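Local coordinates for chitooligosaccharide oxidase (Gibberella zeae, PDB 6Y0R), which catalyses the oxygen-dependent oxidation of chitooligosaccharides at their C1 hydroxyl, using bicovalently bound FAD and yielding lactones and hydrogen peroxide, at residues A[70-78]-A[187-195]; A[244-255]-A[348-359]. All coordinates share one frame; numbering follows the deposited sequence.

Interaction 1: A[70-78]-A[187-195]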
ATOM      1  N   VAL A  70       3.348  19.304 -15.046  1.00 25.42           N
ATOM      2  CA  VAL A  70       3.121  18.154 -15.961  1.00 26.29           C
ATOM      3  C   VAL A  70       4.042  18.311 -17.185  1.00 28.80           C
ATOM      4  O   VAL A  70       4.662  17.303 -17.609  1.00 26.58           O
ATOM      5  CB  VAL A  70       1.630  18.000 -16.292  1.00 29.61           C
ATOM      6  CG1 VAL A  70       1.367  16.971 -17.382  1.00 31.64           C
ATOM      7  CG2 VAL A  70       0.846  17.645 -15.037  1.00 30.29           C
ATOM      8  N   ALA A  71       4.218  19.529 -17.713  1.00 28.34           N
ATOM      9  CA  ALA A  71       5.121  19.763 -18.870  1.00 27.80           C
ATOM     10  C   ALA A  71       6.540  19.289 -18.543  1.00 25.86           C
ATOM     11  O   ALA A  71       7.185  18.695 -19.444  1.00 26.69           O
ATOM     12  CB  ALA A  71       5.118  21.239 -19.266  1.00 29.10           C
ATOM     13  N   GLN A  72       7.032  19.494 -17.312  1.00 25.44           N
ATOM     14  CA  GLN A  72       8.375  19.032 -16.889  1.00 23.27           C
ATOM     15  C   GLN A  72       8.412  17.491 -16.768  1.00 22.94           C
ATOM     16  O   GLN A  72       9.474  16.915 -17.047  1.00 23.97           O
ATOM     17  CB  GLN A  72       8.784  19.709 -15.601  1.00 25.64           C
ATOM     18  CG  GLN A  72       9.165  21.175 -15.811  1.00 26.38           C
ATOM     19  CD  GLN A  72       9.272  21.916 -14.510  1.00 29.17           C
ATOM     20  OE1 GLN A  72       9.107  21.347 -13.436  1.00 28.43           O
ATOM     21  NE2 GLN A  72       9.596  23.203 -14.598  1.00 31.15           N
ATOM     22  N   VAL A  73       7.317  16.873 -16.335  1.00 24.85           N
ATOM     23  CA  VAL A  73       7.223  15.370 -16.295  1.00 22.49           C
ATOM     24  C   VAL A  73       7.320  14.851 -17.745  1.00 24.61           C
ATOM     25  O   VAL A  73       8.140  13.913 -17.980  1.00 25.12           O
ATOM     26  CB  VAL A  73       5.953  14.872 -15.584  1.00 23.00           C
ATOM     27  CG1 VAL A  73       5.881  13.339 -15.575  1.00 22.49           C
ATOM     28  CG2 VAL A  73       5.856  15.379 -14.153  1.00 22.88           C
ATOM     29  N   SER A  74       6.547  15.425 -18.682  1.00 25.68           N
ATOM     30  CA  SER A  74       6.589  15.021 -20.109  1.00 27.58           C
ATOM     31  C   SER A  74       8.024  15.124 -20.611  1.00 27.04           C
ATOM     32  O   SER A  74       8.494  14.152 -21.219  1.00 25.35           O
ATOM     33  CB  SER A  74       5.678  15.825 -20.992  1.00 29.24           C
ATOM     34  OG  SER A  74       4.351  15.434 -20.806  1.00 33.93           O
ATOM     35  N   ALA A  75       8.689  16.266 -20.422  1.00 25.58           N
ATOM     36  CA  ALA A  75      10.076  16.473 -20.911  1.00 29.20           C
ATOM     37  C   ALA A  75      11.014  15.441 -20.279  1.00 27.54           C
ATOM     38  O   ALA A  75      11.897  14.887 -20.967  1.00 27.08           O
ATOM     39  CB  ALA A  75      10.544  17.886 -20.635  1.00 29.32           C
ATOM     40  N   ALA A  76      10.833  15.150 -18.995  1.00 25.80           N
ATOM     41  CA  ALA A  76      11.725  14.214 -18.298  1.00 22.54           C
ATOM     42  C   ALA A  76      11.542  12.814 -18.898  1.00 20.78           C
ATOM     43  O   ALA A  76      12.568  12.151 -19.147  1.00 22.82           O
ATOM     44  CB  ALA A  76      11.482  14.223 -16.809  1.00 22.88           C
ATOM     45  N   VAL A  77      10.309  12.392 -19.102  1.00 22.40           N
ATOM     46  CA  VAL A  77      10.020  11.064 -19.704  1.00 23.06           C
ATOM     47  C   VAL A  77      10.630  11.046 -21.112  1.00 26.48           C
ATOM     48  O   VAL A  77      11.310  10.073 -21.442  1.00 25.45           O
ATOM     49  CB  VAL A  77       8.527  10.742 -19.702  1.00 24.19           C
ATOM     50  CG1 VAL A  77       8.203   9.500 -20.510  1.00 24.07           C
ATOM     51  CG2 VAL A  77       8.018  10.595 -18.265  1.00 22.64           C
ATOM     52  N   GLU A  78      10.461  12.117 -21.882  1.00 25.34           N
ATOM     53  CA  GLU A  78      10.976  12.129 -23.286  1.00 26.75           C
ATOM     54  C   GLU A  78      12.485  11.927 -23.254  1.00 25.22           C
ATOM     55  O   GLU A  78      13.021  11.154 -24.105  1.00 26.75           O
ATOM     56  CB  GLU A  78      10.596  13.419 -24.021  1.00 30.22           C
ATOM     57  CG  GLU A  78       9.168  13.395 -24.508  1.00 34.98           C
ATOM     58  CD  GLU A  78       8.489  14.735 -24.746  1.00 37.72           C
ATOM     59  OE1 GLU A  78       9.145  15.799 -24.609  1.00 41.13           O
ATOM     60  OE2 GLU A  78       7.294  14.702 -25.012  1.00 43.87           O
ATOM     61  N   VAL A 187      -2.055  10.540 -17.194  1.00 21.24           N
ATOM     62  CA  VAL A 187      -0.804   9.744 -17.253  1.00 20.94           C
ATOM     63  C   VAL A 187       0.089  10.331 -18.331  1.00 22.54           C
ATOM     64  O   VAL A 187      -0.433  10.592 -19.451  1.00 23.03           O
ATOM     65  CB  VAL A 187      -1.108   8.263 -17.541  1.00 21.85           C
ATOM     66  CG1 VAL A 187       0.181   7.458 -17.478  1.00 23.84           C
ATOM     67  CG2 VAL A 187      -2.171   7.702 -16.620  1.00 22.78           C
ATOM     68  N   VAL A 188       1.349  10.516 -17.990  1.00 20.20           N
ATOM     69  CA  VAL A 188       2.428  10.807 -18.958  1.00 21.00           C
ATOM     70  C   VAL A 188       2.898   9.448 -19.472  1.00 22.03           C
ATOM     71  O   VAL A 188       3.579   8.719 -18.718  1.00 21.18           O
ATOM     72  CB  VAL A 188       3.568  11.646 -18.375  1.00 21.33           C
ATOM     73  CG1 VAL A 188       4.704  11.803 -19.391  1.00 22.11           C
ATOM     74  CG2 VAL A 188       3.045  13.015 -17.896  1.00 23.07           C
ATOM     75  N   LEU A 189       2.521   9.118 -20.702  1.00 21.42           N
ATOM     76  CA  LEU A 189       2.941   7.826 -21.301  1.00 21.94           C
ATOM     77  C   LEU A 189       4.432   7.826 -21.541  1.00 21.10           C
ATOM     78  O   LEU A 189       5.135   8.837 -21.508  1.00 22.47           O
ATOM     79  CB  LEU A 189       2.160   7.528 -22.579  1.00 22.43           C
ATOM     80  CG  LEU A 189       0.652   7.371 -22.433  1.00 24.13           C
ATOM     81  CD1 LEU A 189       0.048   7.028 -23.777  1.00 25.16           C
ATOM     82  CD2 LEU A 189       0.268   6.288 -21.419  1.00 23.75           C
ATOM     83  N   PRO A 190       5.023   6.643 -21.770  1.00 21.97           N
ATOM     84  CA  PRO A 190       6.463   6.582 -22.005  1.00 20.81           C
ATOM     85  C   PRO A 190       7.029   7.340 -23.230  1.00 22.84           C
ATOM     86  O   PRO A 190       8.236   7.541 -23.264  1.00 26.46           O
ATOM     87  CB  PRO A 190       6.701   5.064 -22.135  1.00 22.44           C
ATOM     88  CG  PRO A 190       5.590   4.479 -21.303  1.00 23.67           C
ATOM     89  CD  PRO A 190       4.378   5.335 -21.628  1.00 22.61           C
ATOM     90  N   THR A 191       6.151   7.794 -24.127  1.00 23.91           N
ATOM     91  CA  THR A 191       6.424   8.696 -25.270  1.00 24.70           C
ATOM     92  C   THR A 191       6.497  10.154 -24.815  1.00 29.12           C
ATOM     93  O   THR A 191       6.968  11.005 -25.616  1.00 29.88           O
ATOM     94  CB  THR A 191       5.294   8.614 -26.293  1.00 25.60           C
ATOM     95  OG1 THR A 191       4.031   8.929 -25.706  1.00 24.23           O
ATOM     96  CG2 THR A 191       5.196   7.260 -26.956  1.00 27.09           C
ATOM     97  N   GLY A 192       5.946  10.455 -23.633  1.00 24.53           N
ATOM     98  CA  GLY A 192       5.834  11.840 -23.116  1.00 24.56           C
ATOM     99  C   GLY A 192       4.462  12.409 -23.365  1.00 24.51           C
ATOM    100  O   GLY A 192       4.147  13.507 -22.806  1.00 26.45           O
ATOM    101  N   LYS A 193       3.625  11.706 -24.122  1.00 24.55           N
ATOM    102  CA  LYS A 193       2.237  12.121 -24.422  1.00 26.49           C
ATOM    103  C   LYS A 193       1.416  12.050 -23.130  1.00 26.02           C
ATOM    104  O   LYS A 193       1.465  11.005 -22.425  1.00 25.34           O
ATOM    105  CB  LYS A 193       1.603  11.268 -25.524  1.00 32.22           C
ATOM    106  CG  LYS A 193       0.115  11.506 -25.733  1.00 39.01           C
ATOM    107  CD  LYS A 193      -0.463  10.967 -27.027  1.00 46.23           C
ATOM    108  CE  LYS A 193      -1.318  12.004 -27.735  1.00 55.52           C
ATOM    109  NZ  LYS A 193      -1.464  11.706 -29.181  1.00 65.62           N
ATOM    110  N   VAL A 194       0.653  13.104 -22.866  1.00 23.91           N
ATOM    111  CA  VAL A 194      -0.246  13.213 -21.691  1.00 25.56           C
ATOM    112  C   VAL A 194      -1.616  12.721 -22.107  1.00 26.31           C
ATOM    113  O   VAL A 194      -2.210  13.279 -23.057  1.00 29.39           O
ATOM    114  CB  VAL A 194      -0.288  14.658 -21.178  1.00 26.71           C
ATOM    115  CG1 VAL A 194      -1.206  14.790 -19.967  1.00 30.73           C
ATOM    116  CG2 VAL A 194       1.099  15.148 -20.861  1.00 27.04           C
ATOM    117  N   VAL A 195      -2.140  11.705 -21.449  1.00 22.96           N
ATOM    118  CA  VAL A 195      -3.480  11.173 -21.777  1.00 24.37           C
ATOM    119  C   VAL A 195      -4.364  11.191 -20.527  1.00 27.31           C
ATOM    120  O   VAL A 195      -3.855  11.097 -19.377  1.00 29.02           O
ATOM    121  CB  VAL A 195      -3.390   9.783 -22.431  1.00 27.76           C
ATOM    122  CG1 VAL A 195      -2.421   9.830 -23.608  1.00 27.35           C
ATOM    123  CG2 VAL A 195      -2.959   8.695 -21.482  1.00 27.57           C
TER

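Interaction 2: A[244-255]-A[348-359]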
ATOM      1  N   GLN A 244      -0.695 -20.993  23.142  1.00 28.55           N
ATOM      2  CA  GLN A 244      -0.822 -22.012  22.084  1.00 31.04           C
ATOM      3  C   GLN A 244      -2.174 -22.730  22.214  1.00 31.65           C
ATOM      4  O   GLN A 244      -2.730 -23.108  21.177  1.00 34.05           O
ATOM      5  CB  GLN A 244       0.465 -22.849  22.141  1.00 35.31           C
ATOM      6  CG  GLN A 244       0.617 -23.833  21.004  1.00 37.95           C
ATOM      7  CD  GLN A 244       2.041 -24.326  20.898  1.00 40.49           C
ATOM      8  OE1 GLN A 244       2.849 -24.169  21.808  1.00 44.75           O
ATOM      9  NE2 GLN A 244       2.359 -24.906  19.756  1.00 47.71           N
ATOM     10  N   ASN A 245      -2.771 -22.835  23.412  1.00 28.70           N
ATOM     11  CA  ASN A 245      -4.071 -23.536  23.595  1.00 30.86           C
ATOM     12  C   ASN A 245      -5.278 -22.690  23.170  1.00 27.66           C
ATOM     13  O   ASN A 245      -6.311 -23.295  22.849  1.00 33.47           O
ATOM     14  CB  ASN A 245      -4.324 -23.948  25.047  1.00 33.92           C
ATOM     15  CG  ASN A 245      -3.355 -25.008  25.518  1.00 39.79           C
ATOM     16  OD1 ASN A 245      -3.178 -26.032  24.866  1.00 47.52           O
ATOM     17  ND2 ASN A 245      -2.702 -24.755  26.636  1.00 42.63           N
ATOM     18  N   THR A 246      -5.222 -21.358  23.273  1.00 21.88           N
ATOM     19  CA  THR A 246      -6.388 -20.482  23.101  1.00 21.92           C
ATOM     20  C   THR A 246      -6.279 -19.717  21.785  1.00 19.51           C
ATOM     21  O   THR A 246      -7.328 -19.372  21.263  1.00 18.87           O
ATOM     22  CB  THR A 246      -6.547 -19.524  24.272  1.00 23.37           C
ATOM     23  OG1 THR A 246      -5.322 -18.851  24.556  1.00 21.23           O
ATOM     24  CG2 THR A 246      -6.959 -20.275  25.530  1.00 25.90           C
ATOM     25  N   ALA A 247      -5.063 -19.492  21.282  1.00 20.11           N
ATOM     26  CA  ALA A 247      -4.907 -18.619  20.081  1.00 19.21           C
ATOM     27  C   ALA A 247      -5.539 -19.241  18.837  1.00 19.70           C
ATOM     28  O   ALA A 247      -6.146 -18.517  18.054  1.00 19.16           O
ATOM     29  CB  ALA A 247      -3.471 -18.248  19.816  1.00 20.35           C
ATOM     30  N   PRO A 248      -5.379 -20.544  18.519  1.00 18.86           N
ATOM     31  CA  PRO A 248      -5.980 -21.050  17.283  1.00 20.84           C
ATOM     32  C   PRO A 248      -7.488 -20.817  17.175  1.00 20.22           C
ATOM     33  O   PRO A 248      -7.955 -20.339  16.202  1.00 18.28           O
ATOM     34  CB  PRO A 248      -5.607 -22.541  17.275  1.00 20.19           C
ATOM     35  CG  PRO A 248      -4.350 -22.583  18.118  1.00 20.99           C
ATOM     36  CD  PRO A 248      -4.571 -21.562  19.222  1.00 19.45           C
ATOM     37  N   GLN A 249      -8.249 -21.129  18.224  1.00 19.98           N
ATOM     38  CA  GLN A 249      -9.706 -20.954  18.166  1.00 20.07           C
ATOM     39  C   GLN A 249     -10.039 -19.468  18.228  1.00 17.07           C
ATOM     40  O   GLN A 249     -10.999 -19.107  17.572  1.00 19.06           O
ATOM     41  CB  GLN A 249     -10.428 -21.641  19.324  1.00 21.33           C
ATOM     42  CG  GLN A 249     -11.937 -21.574  19.177  1.00 21.53           C
ATOM     43  CD  GLN A 249     -12.461 -22.525  18.144  1.00 21.80           C
ATOM     44  OE1 GLN A 249     -12.139 -23.714  18.152  1.00 25.57           O
ATOM     45  NE2 GLN A 249     -13.257 -22.009  17.230  1.00 22.66           N
ATOM     46  N   GLY A 250      -9.255 -18.659  18.939  1.00 18.00           N
ATOM     47  CA  GLY A 250      -9.440 -17.198  18.963  1.00 16.95           C
ATOM     48  C   GLY A 250      -9.265 -16.610  17.559  1.00 16.11           C
ATOM     49  O   GLY A 250     -10.124 -15.825  17.097  1.00 16.23           O
ATOM     50  N   LEU A 251      -8.213 -16.991  16.831  1.00 15.95           N
ATOM     51  CA  LEU A 251      -8.006 -16.475  15.439  1.00 16.13           C
ATOM     52  C   LEU A 251      -9.112 -16.959  14.510  1.00 16.14           C
ATOM     53  O   LEU A 251      -9.645 -16.171  13.703  1.00 18.31           O
ATOM     54  CB  LEU A 251      -6.644 -16.942  14.915  1.00 17.29           C
ATOM     55  CG  LEU A 251      -5.434 -16.394  15.651  1.00 18.15           C
ATOM     56  CD1 LEU A 251      -4.173 -17.161  15.268  1.00 18.27           C
ATOM     57  CD2 LEU A 251      -5.269 -14.915  15.400  1.00 20.47           C
ATOM     58  N   TYR A 252      -9.520 -18.217  14.674  1.00 18.03           N
ATOM     59  CA  TYR A 252     -10.595 -18.770  13.838  1.00 18.01           C
ATOM     60  C   TYR A 252     -11.897 -18.023  14.122  1.00 16.84           C
ATOM     61  O   TYR A 252     -12.605 -17.655  13.205  1.00 17.89           O
ATOM     62  CB  TYR A 252     -10.747 -20.268  14.074  1.00 19.17           C
ATOM     63  CG  TYR A 252     -11.774 -20.907  13.170  1.00 22.20           C
ATOM     64  CD1 TYR A 252     -11.459 -21.232  11.866  1.00 24.76           C
ATOM     65  CD2 TYR A 252     -13.048 -21.201  13.617  1.00 24.56           C
ATOM     66  CE1 TYR A 252     -12.391 -21.829  11.036  1.00 25.89           C
ATOM     67  CE2 TYR A 252     -14.004 -21.757  12.792  1.00 24.09           C
ATOM     68  CZ  TYR A 252     -13.656 -22.121  11.508  1.00 26.71           C
ATOM     69  OH  TYR A 252     -14.581 -22.685  10.677  1.00 29.22           O
ATOM     70  N   ASP A 253     -12.191 -17.751  15.389  1.00 17.93           N
ATOM     71  CA  ASP A 253     -13.431 -17.044  15.775  1.00 18.39           C
ATOM     72  C   ASP A 253     -13.386 -15.609  15.266  1.00 17.71           C
ATOM     73  O   ASP A 253     -14.400 -15.110  14.771  1.00 19.53           O
ATOM     74  CB  ASP A 253     -13.634 -17.033  17.273  1.00 19.48           C
ATOM     75  CG  ASP A 253     -14.018 -18.391  17.842  1.00 21.76           C
ATOM     76  OD1 ASP A 253     -14.476 -19.272  17.048  1.00 25.73           O
ATOM     77  OD2 ASP A 253     -13.830 -18.546  19.066  1.00 23.33           O
ATOM     78  N   PHE A 254     -12.207 -14.994  15.301  1.00 17.06           N
ATOM     79  CA  PHE A 254     -12.011 -13.647  14.722  1.00 16.79           C
ATOM     80  C   PHE A 254     -12.367 -13.677  13.237  1.00 17.16           C
ATOM     81  O   PHE A 254     -13.125 -12.846  12.721  1.00 16.46           O
ATOM     82  CB  PHE A 254     -10.557 -13.225  14.953  1.00 16.77           C
ATOM     83  CG  PHE A 254     -10.168 -11.848  14.468  1.00 17.27           C
ATOM     84  CD1 PHE A 254     -10.593 -10.707  15.117  1.00 17.96           C
ATOM     85  CD2 PHE A 254      -9.353 -11.713  13.366  1.00 18.34           C
ATOM     86  CE1 PHE A 254     -10.207  -9.455  14.663  1.00 19.79           C
ATOM     87  CE2 PHE A 254      -8.957 -10.457  12.916  1.00 20.36           C
ATOM     88  CZ  PHE A 254      -9.405  -9.323  13.555  1.00 18.47           C
ATOM     89  N   GLN A 255     -11.748 -14.598  12.493  1.00 16.41           N
ATOM     90  CA  GLN A 255     -12.029 -14.751  11.056  1.00 16.69           C
ATOM     91  C   GLN A 255     -13.537 -14.965  10.796  1.00 17.15           C
ATOM     92  O   GLN A 255     -14.081 -14.332   9.882  1.00 16.73           O
ATOM     93  CB  GLN A 255     -11.210 -15.918  10.532  1.00 17.92           C
ATOM     94  CG  GLN A 255     -11.675 -16.381   9.171  1.00 19.59           C
ATOM     95  CD  GLN A 255     -10.985 -17.644   8.725  1.00 20.78           C
ATOM     96  OE1 GLN A 255     -11.458 -18.771   8.963  1.00 25.40           O
ATOM     97  NE2 GLN A 255      -9.826 -17.475   8.155  1.00 16.77           N
ATOM     98  N   ALA A 348     -10.245 -17.781   3.464  1.00 19.95           N
ATOM     99  CA  ALA A 348     -10.536 -18.259   4.832  1.00 21.22           C
ATOM    100  C   ALA A 348      -9.698 -19.491   5.134  1.00 19.61           C
ATOM    101  O   ALA A 348      -9.616 -20.420   4.270  1.00 22.41           O
ATOM    102  CB  ALA A 348     -11.996 -18.575   4.987  1.00 22.36           C
ATOM    103  N   LEU A 349      -9.209 -19.587   6.342  1.00 19.94           N
ATOM    104  CA  LEU A 349      -8.342 -20.685   6.812  1.00 20.84           C
ATOM    105  C   LEU A 349      -9.136 -21.636   7.700  1.00 22.45           C
ATOM    106  O   LEU A 349     -10.105 -21.218   8.334  1.00 24.40           O
ATOM    107  CB  LEU A 349      -7.176 -20.078   7.578  1.00 20.12           C
ATOM    108  CG  LEU A 349      -6.348 -19.054   6.788  1.00 21.23           C
ATOM    109  CD1 LEU A 349      -5.261 -18.489   7.653  1.00 21.92           C
ATOM    110  CD2 LEU A 349      -5.762 -19.668   5.543  1.00 21.93           C
ATOM    111  N   THR A 350      -8.677 -22.865   7.784  1.00 22.90           N
ATOM    112  CA  THR A 350      -9.282 -23.840   8.695  1.00 23.20           C
ATOM    113  C   THR A 350      -8.673 -23.649  10.080  1.00 23.87           C
ATOM    114  O   THR A 350      -7.536 -23.140  10.206  1.00 21.68           O
ATOM    115  CB  THR A 350      -9.032 -25.266   8.181  1.00 22.39           C
ATOM    116  OG1 THR A 350      -7.632 -25.469   8.205  1.00 25.63           O
ATOM    117  CG2 THR A 350      -9.594 -25.426   6.787  1.00 26.54           C
ATOM    118  N   LEU A 351      -9.273 -24.180  10.947  1.00 24.85           N
ATOM    119  CA  LEU A 351      -8.735 -24.164  12.329  1.00 27.11           C
ATOM    120  C   LEU A 351      -7.430 -24.966  12.352  1.00 24.88           C
ATOM    121  O   LEU A 351      -6.480 -24.535  12.972  1.00 24.96           O
ATOM    122  CB  LEU A 351      -9.762 -24.782  13.283  1.00 31.47           C
ATOM    123  CG  LEU A 351      -9.387 -24.933  14.762  1.00 35.73           C
ATOM    124  CD1 LEU A 351      -9.151 -23.551  15.390  1.00 34.30           C
ATOM    125  CD2 LEU A 351     -10.381 -25.732  15.585  1.00 29.93           C
ATOM    126  N   ALA A 352      -7.249 -25.991  11.694  1.00 27.14           N
ATOM    127  CA  ALA A 352      -5.968 -26.732  11.602  1.00 28.41           C
ATOM    128  C   ALA A 352      -4.869 -25.820  11.041  1.00 24.13           C
ATOM    129  O   ALA A 352      -3.739 -25.855  11.526  1.00 27.46           O
ATOM    130  CB  ALA A 352      -6.179 -27.963  10.752  1.00 29.40           C
ATOM    131  N   GLU A 353      -5.165 -25.007  10.017  1.00 25.69           N
ATOM    132  CA  GLU A 353      -4.192 -24.023   9.478  1.00 25.22           C
ATOM    133  C   GLU A 353      -3.847 -22.987  10.553  1.00 22.38           C
ATOM    134  O   GLU A 353      -2.684 -22.650  10.718  1.00 23.12           O
ATOM    135  CB  GLU A 353      -4.761 -23.385   8.217  1.00 24.53           C
ATOM    136  CG  GLU A 353      -4.710 -24.349   7.041  1.00 29.90           C
ATOM    137  CD  GLU A 353      -5.612 -24.101   5.843  1.00 34.26           C
ATOM    138  OE1 GLU A 353      -6.608 -23.334   5.936  1.00 26.37           O
ATOM    139  OE2 GLU A 353      -5.335 -24.751   4.795  1.00 37.77           O
ATOM    140  N   PHE A 354      -4.826 -22.512  11.331  1.00 20.57           N
ATOM    141  CA  PHE A 354      -4.483 -21.562  12.408  1.00 20.87           C
ATOM    142  C   PHE A 354      -3.601 -22.268  13.445  1.00 19.55           C
ATOM    143  O   PHE A 354      -2.701 -21.636  14.001  1.00 19.87           O
ATOM    144  CB  PHE A 354      -5.727 -20.943  13.040  1.00 19.73           C
ATOM    145  CG  PHE A 354      -6.349 -19.841  12.225  1.00 19.60           C
ATOM    146  CD1 PHE A 354      -5.620 -18.688  11.955  1.00 18.94           C
ATOM    147  CD2 PHE A 354      -7.641 -19.940  11.713  1.00 20.16           C
ATOM    148  CE1 PHE A 354      -6.189 -17.650  11.234  1.00 18.39           C
ATOM    149  CE2 PHE A 354      -8.205 -18.888  10.994  1.00 19.50           C
ATOM    150  CZ  PHE A 354      -7.483 -17.745  10.761  1.00 19.45           C
ATOM    151  N   LYS A 355      -3.851 -23.552  13.735  1.00 22.96           N
ATOM    152  CA  LYS A 355      -2.979 -24.311  14.674  1.00 25.03           C
ATOM    153  C   LYS A 355      -1.530 -24.374  14.173  1.00 20.82           C
ATOM    154  O   LYS A 355      -0.639 -24.122  14.980  1.00 22.71           O
ATOM    155  CB  LYS A 355      -3.511 -25.727  14.921  1.00 27.64           C
ATOM    156  CG  LYS A 355      -4.678 -25.769  15.880  1.00 32.81           C
ATOM    157  CD  LYS A 355      -5.126 -27.195  16.225  1.00 36.04           C
ATOM    158  CE  LYS A 355      -6.386 -27.165  17.067  1.00 40.42           C
ATOM    159  NZ  LYS A 355      -7.101 -28.465  17.070  1.00 45.81           N
ATOM    160  N   SER A 356      -1.299 -24.596  12.873  1.00 24.42           N
ATOM    161  CA  SER A 356       0.068 -24.628  12.284  1.00 25.14           C
ATOM    162  C   SER A 356       0.738 -23.283  12.492  1.00 21.72           C
ATOM    163  O   SER A 356       1.887 -23.205  12.905  1.00 23.79           O
ATOM    164  CB  SER A 356       0.063 -24.960  10.821  1.00 28.57           C
ATOM    165  OG  SER A 356      -0.569 -26.208  10.629  1.00 42.59           O
ATOM    166  N   PHE A 357       0.007 -22.213  12.163  1.00 22.14           N
ATOM    167  CA  PHE A 357       0.475 -20.826  12.330  1.00 21.03           C
ATOM    168  C   PHE A 357       0.855 -20.552  13.784  1.00 20.58           C
ATOM    169  O   PHE A 357       1.944 -20.059  14.082  1.00 21.29           O
ATOM    170  CB  PHE A 357      -0.621 -19.903  11.798  1.00 21.34           C
ATOM    171  CG  PHE A 357      -0.374 -18.448  12.023  1.00 23.48           C
ATOM    172  CD1 PHE A 357       0.713 -17.818  11.464  1.00 24.71           C
ATOM    173  CD2 PHE A 357      -1.288 -17.681  12.726  1.00 27.18           C
ATOM    174  CE1 PHE A 357       0.929 -16.464  11.670  1.00 24.39           C
ATOM    175  CE2 PHE A 357      -1.075 -16.329  12.924  1.00 27.77           C
ATOM    176  CZ  PHE A 357       0.044 -15.727  12.401  1.00 27.46           C
ATOM    177  N   VAL A 358      -0.068 -20.805  14.717  1.00 22.56           N
ATOM    178  CA  VAL A 358       0.149 -20.533  16.163  1.00 20.23           C
ATOM    179  C   VAL A 358       1.335 -21.395  16.664  1.00 20.89           C
ATOM    180  O   VAL A 358       2.128 -20.892  17.450  1.00 20.29           O
ATOM    181  CB  VAL A 358      -1.144 -20.808  16.944  1.00 20.47           C
ATOM    182  CG1 VAL A 358      -0.860 -20.860  18.425  1.00 22.19           C
ATOM    183  CG2 VAL A 358      -2.243 -19.792  16.625  1.00 20.97           C
ATOM    184  N   ASN A 359       1.434 -22.650  16.212  1.00 24.23           N
ATOM    185  CA  ASN A 359       2.589 -23.544  16.543  1.00 24.65           C
ATOM    186  C   ASN A 359       3.913 -22.871  16.148  1.00 24.37           C
ATOM    187  O   ASN A 359       4.843 -22.824  16.985  1.00 26.18           O
ATOM    188  CB  ASN A 359       2.375 -24.927  15.921  1.00 27.74           C
ATOM    189  CG  ASN A 359       1.284 -25.715  16.630  1.00 34.97           C
ATOM    190  OD1 ASN A 359       0.713 -25.257  17.635  1.00 45.04           O
ATOM    191  ND2 ASN A 359       0.998 -26.905  16.127  1.00 41.54           N
TER

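Interaction 1: A[70-78]-A[187-195]
The peptide carbonyl of G192 is the flat group that S74 meets. S74 OG donates to G192 O at 2.8 Å, lying in the carbonyl plane with a C=O...donor angle of 154°. The second flat group is the carboxylate of E78, which ends beside the turn: E78 OE2 is 3.7 Å from G192 CA. Its methylene also leans on the turn, with E78 CG 3.4 Å from T191 O.

Valines supply most of the remaining side-chain contact. V188 points toward the helix and sets its two methyls against it. CG1 of V188 packs 3.7 Å from V77 CG2, and CG2 of V188 lies 3.7 Å from V73 CG1. V77 has CG1 trans to the backbone N (chi1 171°), which sets this methyl against the turn, 3.3 Å from L189 O; the other methyl is left for V188. At the start of the helix, V70 CG1 lies 3.9 Å from V194 CG2.

Residues 187-195 form a beta hairpin. A type I turn from L189 to G192 ends on a glycine with positive phi (98°), as in a type I turn with a G1 bulge. T191 OG1 accepts from K193 N in an ST turn. V70, V73 and V77 also touch strand 218-228, so the helix covers both the hairpin and its neighbouring strand in the PCMH-type FAD-binding domain. The side chain of V73 is about 8 Å from the bound FAD.

The chemistry is therefore mostly apolar. One hydrogen bond, from S74 to the G192 carbonyl, ties the helix to the turn beside the valine contacts.

Interaction 2: A[244-255]-A[348-359]
Q244 reaches N359 with an extended side chain. Its NE2 donates to N359 OD1 at 2.7 Å, almost straight (N-H...O 170°). The oxygen lies in the amide plane of Q244, yet the donor stands well above the carbonyl plane of N359, with the two amides turned 66° apart. A247 follows, with its CB against V358 CG2.

P248 is a knob among L351, F354, K355 and V358. Its CB rests 3.6 Å from K355 CG, and its CG faces V358. Q249 bends at chi2 and sets OE1 beside L351 CD2; its NE2 holds D253 OD1.

L251 lays CB over one face of the F354 ring, a CH-pi contact 3.9 Å from the centroid. Its CD1 packs 3.5 Å from V358 CG2 and also meets the edge of the F357 ring. Y252 takes L351 CB over one face of its ring, offset toward the rim. L349 O lies in the plane at the ring edge, 3.6 Å from Y252 CE1. Q255, last in the segment, lies near A348 and L349, beside the edge of the F354 ring.

F354 is the return knob, set among P248, L251, Y252 and Q255. T350 and E353 close a capping box at the start of its helix.

The axes of 247-255 and 351-359 come within 8.5 Å, with their N-to-C directions 128° apart. F254, F354 and F357 touch strand 371-378. This is a knobs-into-holes helix pair lying on an antiparallel sheet of seven strands, an arrangement consistent with the substrate domain of VAO/PCMH-type flavoenzymes.

Interaction 1 and interaction 2 lie on opposite sides of the chain's centre. Their centres are 50 Å apart, and their nearest atoms about 33 Å. They come in series along the chain: interaction 1 closes before interaction 2 opens. They share no helix, strand or sheet. Interaction 1 joins helix 70-83 to the hairpin of strands 182-188 and 194-197, within the FAD-binding PCMH-type range. Interaction 2 joins helices 247-260 and 351-367 on the seven-stranded antiparallel sheet. The two contacts thus belong to separate parts of the protein: in the FAD-binding part a helix packs on a hairpin, and on the large sheet two helices pack on each other.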